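Local coordinates for protein MSM0273 (Mycobacterium smegmatis, PDB 5L37) that is a pentameric shell protein of the RMM bacterial microcompartment, probably closing the vertices of its shell, at residues M1-T13 against G43-G55. Numbering follows the deposited sequence.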
loop_
_atom_site.group_PDB
_atom_site.type_symbol
_atom_site.label_atom_id
_atom_site.label_comp_id
_atom_site.label_asym_id
_atom_site.label_seq_id
_atom_site.Cartn_x
_atom_site.Cartn_y
_atom_site.Cartn_z
ATOM N N MET C 1 -9.698 -2.144 -5.727
ATOM C CA MET C 1 -9.410 -2.876 -6.995
ATOM C C MET C 1 -9.521 -1.894 -8.143
ATOM O O MET C 1 -10.112 -0.822 -8.022
ATOM C CB MET C 1 -10.371 -4.092 -7.203
ATOM C CG MET C 1 -10.152 -5.255 -6.190
ATOM S SD MET C 1 -11.033 -4.912 -4.622
ATOM C CE MET C 1 -12.752 -5.201 -5.129
ATOM N N LEU C 2 -8.895 -2.252 -9.270
ATOM C CA LEU C 2 -8.946 -1.364 -10.437
ATOM C C LEU C 2 -9.405 -2.115 -11.680
ATOM O O LEU C 2 -9.122 -3.297 -11.860
ATOM C CB LEU C 2 -7.594 -0.760 -10.716
ATOM C CG LEU C 2 -7.042 0.162 -9.627
ATOM C CD1 LEU C 2 -5.583 0.473 -9.931
ATOM C CD2 LEU C 2 -7.867 1.455 -9.486
ATOM N N ARG C 3 -10.133 -1.421 -12.535
ATOM C CA ARG C 3 -10.417 -1.903 -13.889
ATOM C C ARG C 3 -9.207 -1.582 -14.753
ATOM O O ARG C 3 -8.696 -0.455 -14.712
ATOM C CB ARG C 3 -11.686 -1.226 -14.452
ATOM C CG ARG C 3 -12.934 -1.525 -13.684
ATOM C CD ARG C 3 -14.168 -0.907 -14.343
ATOM N NE ARG C 3 -14.051 0.511 -14.585
ATOM C CZ ARG C 3 -13.893 1.054 -15.795
ATOM N NH1 ARG C 3 -13.830 0.297 -16.889
ATOM N NH2 ARG C 3 -13.804 2.369 -15.909
ATOM N N ALA C 4 -8.794 -2.550 -15.562
ATOM C CA ALA C 4 -7.672 -2.354 -16.468
ATOM C C ALA C 4 -7.903 -3.122 -17.734
ATOM O O ALA C 4 -8.817 -3.969 -17.800
ATOM C CB ALA C 4 -6.395 -2.818 -15.806
ATOM N N THR C 5 -7.089 -2.820 -18.739
ATOM C CA THR C 5 -7.134 -3.519 -20.013
ATOM C C THR C 5 -5.795 -4.183 -20.219
ATOM O O THR C 5 -4.759 -3.526 -20.066
ATOM C CB THR C 5 -7.436 -2.544 -21.188
ATOM O OG1 THR C 5 -8.690 -1.894 -20.924
ATOM C CG2 THR C 5 -7.517 -3.291 -22.513
ATOM N N VAL C 6 -5.819 -5.470 -20.569
ATOM C CA VAL C 6 -4.588 -6.194 -20.912
ATOM C C VAL C 6 -4.018 -5.686 -22.241
ATOM O O VAL C 6 -4.723 -5.611 -23.261
ATOM C CB VAL C 6 -4.817 -7.697 -21.032
ATOM C CG1 VAL C 6 -3.485 -8.408 -21.349
ATOM C CG2 VAL C 6 -5.432 -8.277 -19.715
ATOM N N THR C 7 -2.742 -5.312 -22.231
ATOM C CA THR C 7 -2.154 -4.743 -23.445
ATOM C C THR C 7 -1.073 -5.641 -24.012
ATOM O O THR C 7 -0.711 -5.537 -25.201
ATOM C CB THR C 7 -1.562 -3.355 -23.180
ATOM O OG1 THR C 7 -0.651 -3.436 -22.077
ATOM C CG2 THR C 7 -2.667 -2.351 -22.808
ATOM N N GLY C 8 -0.567 -6.565 -23.212
ATOM C CA GLY C 8 0.463 -7.456 -23.736
ATOM C C GLY C 8 1.026 -8.431 -22.730
ATOM O O GLY C 8 0.631 -8.443 -21.572
ATOM N N ASN C 9 2.017 -9.203 -23.152
ATOM C CA ASN C 9 2.601 -10.193 -22.264
ATOM C C ASN C 9 4.002 -9.709 -21.962
ATOM O O ASN C 9 4.614 -8.971 -22.750
ATOM C CB ASN C 9 2.615 -11.589 -22.907
ATOM C CG ASN C 9 2.323 -12.714 -21.898
ATOM O OD1 ASN C 9 2.976 -12.850 -20.854
ATOM N ND2 ASN C 9 1.300 -13.511 -22.206
ATOM N N VAL C 10 4.502 -10.064 -20.800
ATOM C CA VAL C 10 5.814 -9.654 -20.411
ATOM C C VAL C 10 6.613 -10.912 -20.405
ATOM O O VAL C 10 6.298 -11.833 -19.661
ATOM C CB VAL C 10 5.803 -9.016 -19.022
ATOM C CG1 VAL C 10 7.210 -8.751 -18.547
ATOM C CG2 VAL C 10 4.984 -7.784 -19.088
ATOM N N TRP C 11 7.676 -10.937 -21.203
ATOM C CA TRP C 11 8.508 -12.104 -21.222
ATOM C C TRP C 11 9.720 -11.843 -20.349
ATOM O O TRP C 11 10.526 -10.973 -20.626
ATOM C CB TRP C 11 8.948 -12.395 -22.648
ATOM C CG TRP C 11 7.874 -12.182 -23.686
ATOM C CD1 TRP C 11 7.499 -10.987 -24.235
ATOM C CD2 TRP C 11 7.113 -13.193 -24.369
ATOM N NE1 TRP C 11 6.514 -11.183 -25.174
ATOM C CE2 TRP C 11 6.264 -12.524 -25.282
ATOM C CE3 TRP C 11 7.050 -14.588 -24.287
ATOM C CZ2 TRP C 11 5.368 -13.206 -26.102
ATOM C CZ3 TRP C 11 6.158 -15.264 -25.104
ATOM C CH2 TRP C 11 5.328 -14.572 -25.999
ATOM N N SER C 12 9.864 -12.667 -19.334
ATOM C CA SER C 12 11.022 -12.626 -18.488
ATOM C C SER C 12 12.139 -13.467 -19.061
ATOM O O SER C 12 11.890 -14.391 -19.825
ATOM C CB SER C 12 10.648 -13.142 -17.117
ATOM O OG SER C 12 10.226 -14.498 -17.224
ATOM N N THR C 13 13.381 -13.071 -18.799
ATOM C CA THR C 13 14.516 -13.913 -19.186
ATOM C C THR C 13 14.994 -14.798 -18.029
ATOM O O THR C 13 15.636 -15.839 -18.265
ATOM C CB THR C 13 15.641 -13.103 -19.758
ATOM O OG1 THR C 13 15.990 -12.093 -18.823
ATOM C CG2 THR C 13 15.151 -12.400 -21.024
ATOM N N GLY C 43 -5.843 -16.982 -17.744
ATOM C CA GLY C 43 -5.726 -17.094 -19.179
ATOM C C GLY C 43 -6.337 -15.878 -19.852
ATOM O O GLY C 43 -6.905 -15.978 -20.965
ATOM N N SER C 44 -6.160 -14.718 -19.225
ATOM C CA SER C 44 -6.691 -13.462 -19.769
ATOM C C SER C 44 -5.996 -13.085 -21.061
ATOM O O SER C 44 -4.825 -13.386 -21.243
ATOM C CB SER C 44 -6.510 -12.314 -18.760
ATOM O OG SER C 44 -7.120 -12.636 -17.510
ATOM N N GLY C 45 -6.750 -12.463 -21.971
ATOM C CA GLY C 45 -6.227 -12.120 -23.290
ATOM C C GLY C 45 -5.938 -10.652 -23.547
ATOM O O GLY C 45 -6.448 -9.801 -22.844
ATOM N N VAL C 46 -5.119 -10.357 -24.561
ATOM C CA VAL C 46 -4.853 -8.971 -24.912
ATOM C C VAL C 46 -6.154 -8.301 -25.325
ATOM O O VAL C 46 -6.952 -8.857 -26.096
ATOM C CB VAL C 46 -3.795 -8.843 -26.029
ATOM C CG1 VAL C 46 -3.744 -7.437 -26.548
ATOM C CG2 VAL C 46 -2.454 -9.234 -25.505
ATOM N N GLY C 47 -6.382 -7.107 -24.804
ATOM C CA GLY C 47 -7.576 -6.359 -25.141
ATOM C C GLY C 47 -8.690 -6.594 -24.146
ATOM O O GLY C 47 -9.688 -5.884 -24.136
ATOM N N GLU C 48 -8.525 -7.601 -23.303
ATOM C CA GLU C 48 -9.558 -7.941 -22.337
ATOM C C GLU C 48 -9.622 -6.957 -21.171
ATOM O O GLU C 48 -8.610 -6.462 -20.681
ATOM C CB GLU C 48 -9.300 -9.331 -21.780
ATOM C CG GLU C 48 -10.352 -9.845 -20.852
ATOM C CD GLU C 48 -10.091 -11.298 -20.484
ATOM O OE1 GLU C 48 -9.273 -11.960 -21.172
ATOM O OE2 GLU C 48 -10.682 -11.772 -19.489
ATOM N N HIS C 49 -10.831 -6.653 -20.742
ATOM C CA HIS C 49 -11.014 -5.797 -19.594
ATOM C C HIS C 49 -11.088 -6.620 -18.329
ATOM O O HIS C 49 -11.937 -7.507 -18.220
ATOM C CB HIS C 49 -12.282 -4.961 -19.763
ATOM C CG HIS C 49 -12.280 -4.177 -21.029
ATOM N ND1 HIS C 49 -11.425 -3.127 -21.245
ATOM C CD2 HIS C 49 -13.023 -4.304 -22.157
ATOM C CE1 HIS C 49 -11.613 -2.654 -22.469
ATOM N NE2 HIS C 49 -12.589 -3.341 -23.034
ATOM N N VAL C 50 -10.227 -6.296 -17.368
ATOM C CA VAL C 50 -10.059 -7.144 -16.190
ATOM C C VAL C 50 -10.103 -6.310 -14.912
ATOM O O VAL C 50 -9.977 -5.091 -14.947
ATOM C CB VAL C 50 -8.729 -7.922 -16.222
ATOM C CG1 VAL C 50 -8.702 -8.902 -17.419
ATOM C CG2 VAL C 50 -7.564 -6.971 -16.344
ATOM N N LEU C 51 -10.268 -7.008 -13.798
ATOM C CA LEU C 51 -10.306 -6.440 -12.460
ATOM C C LEU C 51 -9.038 -6.887 -11.729
ATOM O O LEU C 51 -8.736 -8.076 -11.730
ATOM C CB LEU C 51 -11.550 -6.961 -11.740
ATOM C CG LEU C 51 -11.910 -6.359 -10.401
ATOM C CD1 LEU C 51 -12.149 -4.816 -10.631
ATOM C CD2 LEU C 51 -13.140 -7.102 -9.872
ATOM N N ILE C 52 -8.295 -5.950 -11.149
ATOM C CA ILE C 52 -7.014 -6.233 -10.499
ATOM C C ILE C 52 -7.060 -5.913 -9.027
ATOM O O ILE C 52 -7.583 -4.842 -8.644
ATOM C CB ILE C 52 -5.890 -5.416 -11.147
ATOM C CG1 ILE C 52 -5.742 -5.995 -12.575
ATOM C CG2 ILE C 52 -4.584 -5.551 -10.349
ATOM C CD1 ILE C 52 -4.873 -5.179 -13.405
ATOM N N ALA C 53 -6.492 -6.798 -8.213
ATOM C CA ALA C 53 -6.234 -6.479 -6.784
ATOM C C ALA C 53 -4.745 -6.310 -6.561
ATOM O O ALA C 53 -3.935 -6.979 -7.220
ATOM C CB ALA C 53 -6.768 -7.578 -5.879
ATOM N N GLN C 54 -4.381 -5.391 -5.656
ATOM C CA GLN C 54 -2.959 -5.049 -5.450
ATOM C C GLN C 54 -2.514 -5.254 -4.020
ATOM O O GLN C 54 -3.331 -5.262 -3.075
ATOM C CB GLN C 54 -2.728 -3.591 -5.822
ATOM C CG GLN C 54 -2.990 -3.302 -7.301
ATOM C CD GLN C 54 -2.797 -1.838 -7.591
ATOM O OE1 GLN C 54 -3.722 -1.041 -7.478
ATOM N NE2 GLN C 54 -1.559 -1.462 -7.888
ATOM N N GLY C 55 -1.205 -5.372 -3.848
ATOM C CA GLY C 55 -0.644 -5.486 -2.501
ATOM C C GLY C 55 -0.549 -6.921 -2.051
ATOM O O GLY C 55 -0.554 -7.881 -2.864
#
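Antiparallel pairing of strand 2-9 with strand 49-54, in the middle of the sheet between strands 23-29 and 71-76, shows how a strand pair combines a backbone ladder with different side-chain contacts on its two faces. Leu-2 and Ala-4 form hydrogen-bonded pairs with Ile-52 and Val-50, and Val-50 N reaches Ala-4 O at 2.8 Å in a nearly straight bond (173°). Beyond them the ladder runs into the type II turn Gly-45 to Glu-48: Val-6 N donates to Glu-48 O, and Gly-47 N gives a 2.7 Å bond to Val-6 O from a position tilted out of the carbonyl plane. The extended Glu-48 side chain reaches the turn's first residue, its OE1 accepting Gly-45 N at 2.7 Å.

On the inward face, Ala-4 CB meets Ile-52 CD1 at 3.7 Å, and both side chains also touch Val-27. Val-6 aims at the turn; with CG1 anti to the backbone N (chi1 -178°), CG2 is directed to Val-50 CG1, 4.0 Å away, while CG1 lies near Val-46 CG2. On the other face Thr-5 and His-49 leave their strands as neighbours, headed in one direction. Thr-5 OG1 comes to the edge of the imidazole, near its plane, and hydrogen-bonds ND1 at 3.0 Å, while Gly-47 O sits over one ring face. Glu-30 OE2 is a second, weakly bonded partner of ND1. At the far end Met-1 CB packs on Leu-51 CD1 (3.9 Å), and Asp-70 of a neighbouring subunit receives hydrogen bonds from both Met-1 N and Gln-54 N, tying this end of the pair to the pentamer. Such strongly twisted antiparallel pairing around an apolar interior is characteristic of the OB-like beta barrel of the EutN/CcmL family of pentameric shell proteins.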